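Local coordinates for computational Design of Enzyme (Synthetic construct, PDB 3TP4), which is a computationally designed enzyme, probably built on a glycosyl hydrolase family 26 scaffold to carry an activated serine-containing catalytic triad, at residues D129-H141 with W183-L196. Numbering follows the deposited sequence.
Sequences DTLRAVLPGGSHH and WGAAYGSPGEYQEL
L131 and L135 of the short, weakly bonded helix 130-134 and the turn after it lie against E192 and L196 of helix 190-196, the two helix axes running 37° apart and approaching to 9.7 Å. L131 enters as a knob among A185, A186, E192 and L196. Its chi1 of -171° sets CG opposite the backbone N and beside the carbonyl carbon, from where CD1 reaches L196 CD2 at 3.6 Å and meets the W183 ring obliquely through CH2 at 3.7 Å, whereas CD2 packs on backbone atoms of both helices and the S189 link between them, 3.8 Å from A185 O. L135 lies across the E192 side chain at about a right angle; its CD1 touches E192 CB at 3.9 Å, and CD2 rests on L196 N at 3.6 Å. V134 CG2 adds a looser contact to L196 CD1, and both residues also touch L144 of helix 141-157.

At the polar margin the extended E192 side chain brings OE2 to 3.2 Å from R132 CB, near the plane at the edge of the guanidinium. The opposite charges stay beyond salt-bridge range and are linked through water 1, which accepts from R132 NH2 at 2.6 Å and donates to E192 OE1. That oxygen also receives S189 OG on its anti lone pair, tying the carboxylate to the start of its own helix. Helix 130-134, in the connection after strand 107-113, thus packs on the start of helix 190-207, which follows the neighbouring parallel strand 168-174; successive beta-alpha connections meet, consistent with the TIM-barrel fold of glycosyl hydrolase family 26.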
ATOM      1  N   ASP A 129     -20.222  -4.968   4.157  1.00 81.18           N
ATOM      2  CA  ASP A 129     -20.559  -3.574   3.886  1.00 78.63           C
ATOM      3  C   ASP A 129     -19.909  -2.619   4.886  1.00 64.82           C
ATOM      4  O   ASP A 129     -20.385  -1.504   5.114  1.00 57.39           O
ATOM      5  CB  ASP A 129     -22.082  -3.378   3.854  1.00 88.39           C
ATOM      6  CG  ASP A 129     -22.810  -4.224   4.891  1.00 93.63           C
ATOM      7  OD1 ASP A 129     -22.324  -4.323   6.043  1.00 94.01           O
ATOM      8  OD2 ASP A 129     -23.873  -4.791   4.549  1.00 94.45           O
ATOM      9  N   THR A 130     -18.812  -3.057   5.483  1.00 63.19           N
ATOM     10  CA  THR A 130     -18.118  -2.206   6.436  1.00 65.73           C
ATOM     11  C   THR A 130     -17.229  -1.210   5.690  1.00 56.00           C
ATOM     12  O   THR A 130     -16.684  -0.288   6.288  1.00 54.06           O
ATOM     13  CB  THR A 130     -17.331  -3.029   7.480  1.00 71.56           C
ATOM     14  OG1 THR A 130     -16.506  -2.162   8.273  1.00 70.44           O
ATOM     15  CG2 THR A 130     -16.474  -4.070   6.791  1.00 76.24           C
ATOM     16  N   LEU A 131     -17.110  -1.385   4.375  1.00 48.91           N
ATOM     17  CA  LEU A 131     -16.409  -0.408   3.548  1.00 49.34           C
ATOM     18  C   LEU A 131     -17.185   0.913   3.581  1.00 43.29           C
ATOM     19  O   LEU A 131     -16.637   1.961   3.924  1.00 43.44           O
ATOM     20  CB  LEU A 131     -16.269  -0.925   2.118  1.00 51.47           C
ATOM     21  CG  LEU A 131     -15.384  -0.140   1.155  1.00 48.30           C
ATOM     22  CD1 LEU A 131     -14.001   0.063   1.736  1.00 46.62           C
ATOM     23  CD2 LEU A 131     -15.309  -0.869  -0.182  1.00 45.11           C
ATOM     24  N   ARG A 132     -18.474   0.847   3.261  1.00 36.54           N
ATOM     25  CA  ARG A 132     -19.367   2.002   3.404  1.00 44.84           C
ATOM     26  C   ARG A 132     -19.298   2.656   4.785  1.00 49.41           C
ATOM     27  O   ARG A 132     -19.358   3.877   4.911  1.00 55.71           O
ATOM     28  CB  ARG A 132     -20.807   1.575   3.117  1.00 58.78           C
ATOM     29  CG  ARG A 132     -21.869   2.612   3.459  1.00 71.53           C
ATOM     30  CD  ARG A 132     -23.258   1.976   3.428  1.00 84.57           C
ATOM     31  NE  ARG A 132     -23.421   1.090   2.276  1.00 93.32           N
ATOM     32  CZ  ARG A 132     -24.448   0.261   2.101  1.00 98.16           C
ATOM     33  NH1 ARG A 132     -25.416   0.194   3.005  1.00 96.63           N
ATOM     34  NH2 ARG A 132     -24.506  -0.506   1.020  1.00101.90           N
ATOM     35  N   ALA A 133     -19.181   1.833   5.822  1.00 46.91           N
ATOM     36  CA  ALA A 133     -19.278   2.302   7.199  1.00 41.77           C
ATOM     37  C   ALA A 133     -18.140   3.217   7.643  1.00 40.70           C
ATOM     38  O   ALA A 133     -18.324   4.053   8.530  1.00 44.45           O
ATOM     39  CB  ALA A 133     -19.398   1.112   8.156  1.00 41.43           C
ATOM     40  N   VAL A 134     -16.964   3.051   7.048  1.00 31.88           N
ATOM     41  CA  VAL A 134     -15.799   3.836   7.453  1.00 30.76           C
ATOM     42  C   VAL A 134     -15.632   5.122   6.635  1.00 30.06           C
ATOM     43  O   VAL A 134     -14.829   5.983   6.992  1.00 29.65           O
ATOM     44  CB  VAL A 134     -14.482   3.005   7.404  1.00 31.75           C
ATOM     45  CG1 VAL A 134     -14.557   1.816   8.355  1.00 33.70           C
ATOM     46  CG2 VAL A 134     -14.180   2.543   5.980  1.00 30.45           C
ATOM     47  N   LEU A 135     -16.387   5.252   5.546  1.00 29.18           N
ATOM     48  CA  LEU A 135     -16.330   6.467   4.724  1.00 27.57           C
ATOM     49  C   LEU A 135     -16.914   7.654   5.490  1.00 31.95           C
ATOM     50  O   LEU A 135     -17.605   7.467   6.494  1.00 34.21           O
ATOM     51  CB  LEU A 135     -17.062   6.273   3.391  1.00 25.97           C
ATOM     52  CG  LEU A 135     -16.384   5.261   2.464  1.00 34.29           C
ATOM     53  CD1 LEU A 135     -17.181   5.083   1.193  1.00 29.69           C
ATOM     54  CD2 LEU A 135     -14.956   5.698   2.149  1.00 34.86           C
ATOM     55  N   PRO A 136     -16.631   8.882   5.024  1.00 34.36           N
ATOM     56  CA  PRO A 136     -17.171  10.089   5.663  1.00 36.28           C
ATOM     57  C   PRO A 136     -18.694  10.015   5.789  1.00 39.70           C
ATOM     58  O   PRO A 136     -19.373   9.694   4.815  1.00 48.44           O
ATOM     59  CB  PRO A 136     -16.768  11.195   4.687  1.00 37.98           C
ATOM     60  CG  PRO A 136     -15.510  10.686   4.074  1.00 36.01           C
ATOM     61  CD  PRO A 136     -15.730   9.210   3.906  1.00 33.72           C
ATOM     62  N   GLY A 137     -19.211  10.302   6.978  1.00 42.77           N
ATOM     63  CA  GLY A 137     -20.636  10.216   7.235  1.00 48.60           C
ATOM     64  C   GLY A 137     -21.021   8.887   7.855  1.00 51.80           C
ATOM     65  O   GLY A 137     -22.107   8.736   8.408  1.00 52.84           O
ATOM     66  N   GLY A 138     -20.110   7.923   7.779  1.00 48.50           N
ATOM     67  CA  GLY A 138     -20.405   6.566   8.189  1.00 44.51           C
ATOM     68  C   GLY A 138     -20.441   6.332   9.682  1.00 49.79           C
ATOM     69  O   GLY A 138     -19.888   7.104  10.471  1.00 46.49           O
ATOM     70  N   SER A 139     -21.087   5.234  10.060  1.00 56.29           N
ATOM     71  CA  SER A 139     -21.244   4.857  11.459  1.00 60.18           C
ATOM     72  C   SER A 139     -19.906   4.603  12.137  1.00 58.66           C
ATOM     73  O   SER A 139     -19.785   4.744  13.353  1.00 58.46           O
ATOM     74  CB  SER A 139     -22.115   3.605  11.572  1.00 65.00           C
ATOM     75  OG  SER A 139     -21.463   2.488  10.989  1.00 70.16           O
ATOM     76  N   HIS A 140     -18.902   4.215  11.356  1.00 50.85           N
ATOM     77  CA  HIS A 140     -17.589   3.941  11.929  1.00 45.63           C
ATOM     78  C   HIS A 140     -16.474   4.854  11.403  1.00 34.12           C
ATOM     79  O   HIS A 140     -15.300   4.552  11.575  1.00 36.24           O
ATOM     80  CB  HIS A 140     -17.213   2.461  11.751  1.00 52.99           C
ATOM     81  CG  HIS A 140     -17.920   1.534  12.696  1.00 59.57           C
ATOM     82  ND1 HIS A 140     -17.306   0.989  13.805  1.00 60.73           N
ATOM     83  CD2 HIS A 140     -19.188   1.057  12.696  1.00 55.04           C
ATOM     84  CE1 HIS A 140     -18.165   0.218  14.448  1.00 56.95           C
ATOM     85  NE2 HIS A 140     -19.314   0.242  13.796  1.00 55.14           N
ATOM     86  N   HIS A 141     -16.827   5.974  10.775  1.00 33.00           N
ATOM     87  CA  HIS A 141     -15.793   6.883  10.266  1.00 29.89           C
ATOM     88  C   HIS A 141     -14.797   7.287  11.372  1.00 34.43           C
ATOM     89  O   HIS A 141     -13.582   7.326  11.147  1.00 33.08           O
ATOM     90  CB  HIS A 141     -16.415   8.121   9.623  1.00 35.54           C
ATOM     91  CG  HIS A 141     -15.423   8.998   8.927  1.00 35.99           C
ATOM     92  ND1 HIS A 141     -14.629   8.549   7.891  1.00 33.04           N
ATOM     93  CD2 HIS A 141     -15.095  10.299   9.114  1.00 37.24           C
ATOM     94  CE1 HIS A 141     -13.852   9.534   7.476  1.00 30.51           C
ATOM     95  NE2 HIS A 141     -14.114  10.607   8.201  1.00 33.87           N
ATOM     96  N   TRP A 183      -9.331  -8.125  -2.574  1.00 22.46           N
ATOM     97  CA  TRP A 183     -10.271  -7.740  -1.522  1.00 25.46           C
ATOM     98  C   TRP A 183     -11.661  -7.734  -2.131  1.00 26.17           C
ATOM     99  O   TRP A 183     -12.002  -6.824  -2.886  1.00 25.47           O
ATOM    100  CB  TRP A 183      -9.955  -6.340  -0.979  1.00 25.84           C
ATOM    101  CG  TRP A 183     -10.773  -5.991   0.246  1.00 33.18           C
ATOM    102  CD1 TRP A 183     -11.561  -6.840   0.977  1.00 34.84           C
ATOM    103  CD2 TRP A 183     -10.873  -4.708   0.879  1.00 29.13           C
ATOM    104  NE1 TRP A 183     -12.146  -6.162   2.025  1.00 34.90           N
ATOM    105  CE2 TRP A 183     -11.735  -4.856   1.992  1.00 32.93           C
ATOM    106  CE3 TRP A 183     -10.314  -3.449   0.620  1.00 25.60           C
ATOM    107  CZ2 TRP A 183     -12.054  -3.792   2.839  1.00 36.09           C
ATOM    108  CZ3 TRP A 183     -10.630  -2.393   1.464  1.00 29.38           C
ATOM    109  CH2 TRP A 183     -11.494  -2.570   2.558  1.00 35.70           C
ATOM    110  N   GLY A 184     -12.459  -8.756  -1.835  1.00 24.79           N
ATOM    111  CA  GLY A 184     -13.784  -8.860  -2.432  1.00 29.45           C
ATOM    112  C   GLY A 184     -14.647  -7.602  -2.298  1.00 31.02           C
ATOM    113  O   GLY A 184     -15.347  -7.215  -3.233  1.00 32.43           O
ATOM    114  N   ALA A 185     -14.605  -6.950  -1.139  1.00 33.90           N
ATOM    115  CA  ALA A 185     -15.420  -5.749  -0.957  1.00 35.57           C
ATOM    116  C   ALA A 185     -14.996  -4.631  -1.912  1.00 28.28           C
ATOM    117  O   ALA A 185     -15.834  -3.916  -2.457  1.00 27.36           O
ATOM    118  CB  ALA A 185     -15.374  -5.274   0.491  1.00 35.22           C
ATOM    119  N   ALA A 186     -13.692  -4.499  -2.130  1.00 26.23           N
ATOM    120  CA  ALA A 186     -13.174  -3.445  -3.006  1.00 25.32           C
ATOM    121  C   ALA A 186     -13.566  -3.677  -4.460  1.00 32.05           C
ATOM    122  O   ALA A 186     -13.936  -2.744  -5.188  1.00 29.25           O
ATOM    123  CB  ALA A 186     -11.632  -3.318  -2.859  1.00 25.01           C
ATOM    124  N   TYR A 187     -13.490  -4.929  -4.895  1.00 29.72           N
ATOM    125  CA  TYR A 187     -13.927  -5.261  -6.245  1.00 28.10           C
ATOM    126  C   TYR A 187     -15.446  -5.108  -6.393  1.00 24.36           C
ATOM    127  O   TYR A 187     -15.946  -4.718  -7.459  1.00 29.66           O
ATOM    128  CB  TYR A 187     -13.467  -6.675  -6.613  1.00 29.57           C
ATOM    129  CG  TYR A 187     -12.034  -6.688  -7.076  1.00 26.31           C
ATOM    130  CD1 TYR A 187     -10.994  -6.817  -6.168  1.00 29.78           C
ATOM    131  CD2 TYR A 187     -11.722  -6.509  -8.414  1.00 29.28           C
ATOM    132  CE1 TYR A 187      -9.681  -6.811  -6.587  1.00 34.19           C
ATOM    133  CE2 TYR A 187     -10.413  -6.498  -8.844  1.00 35.92           C
ATOM    134  CZ  TYR A 187      -9.398  -6.650  -7.926  1.00 35.39           C
ATOM    135  OH  TYR A 187      -8.092  -6.640  -8.347  1.00 42.34           O
ATOM    136  N   GLY A 188     -16.171  -5.410  -5.322  1.00 30.74           N
ATOM    137  CA  GLY A 188     -17.621  -5.290  -5.340  1.00 35.16           C
ATOM    138  C   GLY A 188     -18.084  -3.845  -5.405  1.00 37.55           C
ATOM    139  O   GLY A 188     -19.100  -3.542  -6.034  1.00 38.60           O
ATOM    140  N   SER A 189     -17.330  -2.952  -4.768  1.00 32.40           N
ATOM    141  CA  SER A 189     -17.653  -1.522  -4.777  1.00 31.27           C
ATOM    142  C   SER A 189     -16.386  -0.678  -4.931  1.00 25.51           C
ATOM    143  O   SER A 189     -15.888  -0.107  -3.957  1.00 24.75           O
ATOM    144  CB  SER A 189     -18.384  -1.130  -3.496  1.00 36.30           C
ATOM    145  OG  SER A 189     -18.922   0.175  -3.623  1.00 37.37           O
ATOM    146  N   PRO A 190     -15.852  -0.616  -6.152  1.00 24.92           N
ATOM    147  CA  PRO A 190     -14.526  -0.016  -6.347  1.00 31.63           C
ATOM    148  C   PRO A 190     -14.521   1.486  -6.088  1.00 33.45           C
ATOM    149  O   PRO A 190     -13.504   2.023  -5.653  1.00 29.51           O
ATOM    150  CB  PRO A 190     -14.210  -0.318  -7.812  1.00 26.33           C
ATOM    151  CG  PRO A 190     -15.530  -0.608  -8.456  1.00 29.32           C
ATOM    152  CD  PRO A 190     -16.376  -1.230  -7.381  1.00 28.89           C
ATOM    153  N   GLY A 191     -15.646   2.145  -6.329  1.00 24.50           N
ATOM    154  CA  GLY A 191     -15.760   3.573  -6.064  1.00 28.25           C
ATOM    155  C   GLY A 191     -15.584   3.874  -4.586  1.00 26.84           C
ATOM    156  O   GLY A 191     -14.980   4.871  -4.208  1.00 27.27           O
ATOM    157  N   GLU A 192     -16.109   2.997  -3.736  1.00 25.70           N
ATOM    158  CA  GLU A 192     -16.002   3.191  -2.302  1.00 23.42           C
ATOM    159  C   GLU A 192     -14.577   2.879  -1.840  1.00 29.34           C
ATOM    160  O   GLU A 192     -14.039   3.545  -0.950  1.00 27.07           O
ATOM    161  CB  GLU A 192     -17.025   2.323  -1.560  1.00 29.22           C
ATOM    162  CG  GLU A 192     -18.488   2.757  -1.748  1.00 28.84           C
ATOM    163  CD  GLU A 192     -19.440   1.928  -0.882  1.00 34.40           C
ATOM    164  OE1 GLU A 192     -19.745   0.773  -1.254  1.00 32.17           O
ATOM    165  OE2 GLU A 192     -19.869   2.421   0.173  1.00 38.19           O
ATOM    166  N   TYR A 193     -13.956   1.869  -2.444  1.00 27.65           N
ATOM    167  CA  TYR A 193     -12.552   1.626  -2.142  1.00 26.28           C
ATOM    168  C   TYR A 193     -11.699   2.853  -2.505  1.00 26.95           C
ATOM    169  O   TYR A 193     -10.813   3.262  -1.747  1.00 23.69           O
ATOM    170  CB  TYR A 193     -11.999   0.398  -2.863  1.00 19.75           C
ATOM    171  CG  TYR A 193     -10.534   0.197  -2.525  1.00 25.79           C
ATOM    172  CD1 TYR A 193     -10.160  -0.406  -1.341  1.00 23.33           C
ATOM    173  CD2 TYR A 193      -9.535   0.666  -3.364  1.00 33.39           C
ATOM    174  CE1 TYR A 193      -8.838  -0.573  -1.006  1.00 26.36           C
ATOM    175  CE2 TYR A 193      -8.200   0.512  -3.036  1.00 33.25           C
ATOM    176  CZ  TYR A 193      -7.862  -0.116  -1.861  1.00 26.55           C
ATOM    177  OH  TYR A 193      -6.553  -0.267  -1.516  1.00 25.31           O
ATOM    178  N   GLN A 194     -11.965   3.420  -3.675  1.00 25.60           N
ATOM    179  CA  GLN A 194     -11.200   4.566  -4.146  1.00 26.44           C
ATOM    180  C   GLN A 194     -11.356   5.757  -3.200  1.00 25.83           C
ATOM    181  O   GLN A 194     -10.386   6.450  -2.911  1.00 25.92           O
ATOM    182  CB  GLN A 194     -11.613   4.939  -5.575  1.00 25.66           C
ATOM    183  CG  GLN A 194     -11.167   3.925  -6.621  1.00 24.15           C
ATOM    184  CD  GLN A 194     -11.876   4.100  -7.952  1.00 29.15           C
ATOM    185  OE1 GLN A 194     -13.000   4.607  -8.011  1.00 29.13           O
ATOM    186  NE2 GLN A 194     -11.221   3.678  -9.030  1.00 25.39           N
ATOM    187  N   GLU A 195     -12.568   6.001  -2.707  1.00 23.90           N
ATOM    188  CA  GLU A 195     -12.741   7.124  -1.794  1.00 24.78           C
ATOM    189  C   GLU A 195     -12.079   6.845  -0.452  1.00 27.34           C
ATOM    190  O   GLU A 195     -11.564   7.765   0.181  1.00 23.92           O
ATOM    191  CB  GLU A 195     -14.216   7.513  -1.617  1.00 25.32           C
ATOM    192  CG  GLU A 195     -14.852   8.022  -2.902  1.00 25.82           C
ATOM    193  CD  GLU A 195     -14.050   9.151  -3.557  1.00 27.70           C
ATOM    194  OE1 GLU A 195     -13.487  10.006  -2.836  1.00 25.63           O
ATOM    195  OE2 GLU A 195     -13.990   9.180  -4.797  1.00 26.89           O
ATOM    196  N   LEU A 196     -12.074   5.580  -0.024  1.00 22.76           N
ATOM    197  CA  LEU A 196     -11.411   5.216   1.230  1.00 25.54           C
ATOM    198  C   LEU A 196      -9.909   5.472   1.110  1.00 26.32           C
ATOM    199  O   LEU A 196      -9.297   6.067   1.996  1.00 25.56           O
ATOM    200  CB  LEU A 196     -11.650   3.734   1.584  1.00 25.00           C
ATOM    201  CG  LEU A 196     -10.721   3.113   2.641  1.00 27.47           C
ATOM    202  CD1 LEU A 196     -10.851   3.814   3.980  1.00 26.89           C
ATOM    203  CD2 LEU A 196     -10.954   1.592   2.810  1.00 26.81           C
TER
HETATM  204  O   HOH W   1     -22.890   0.672  -0.630  1.00 52.90           O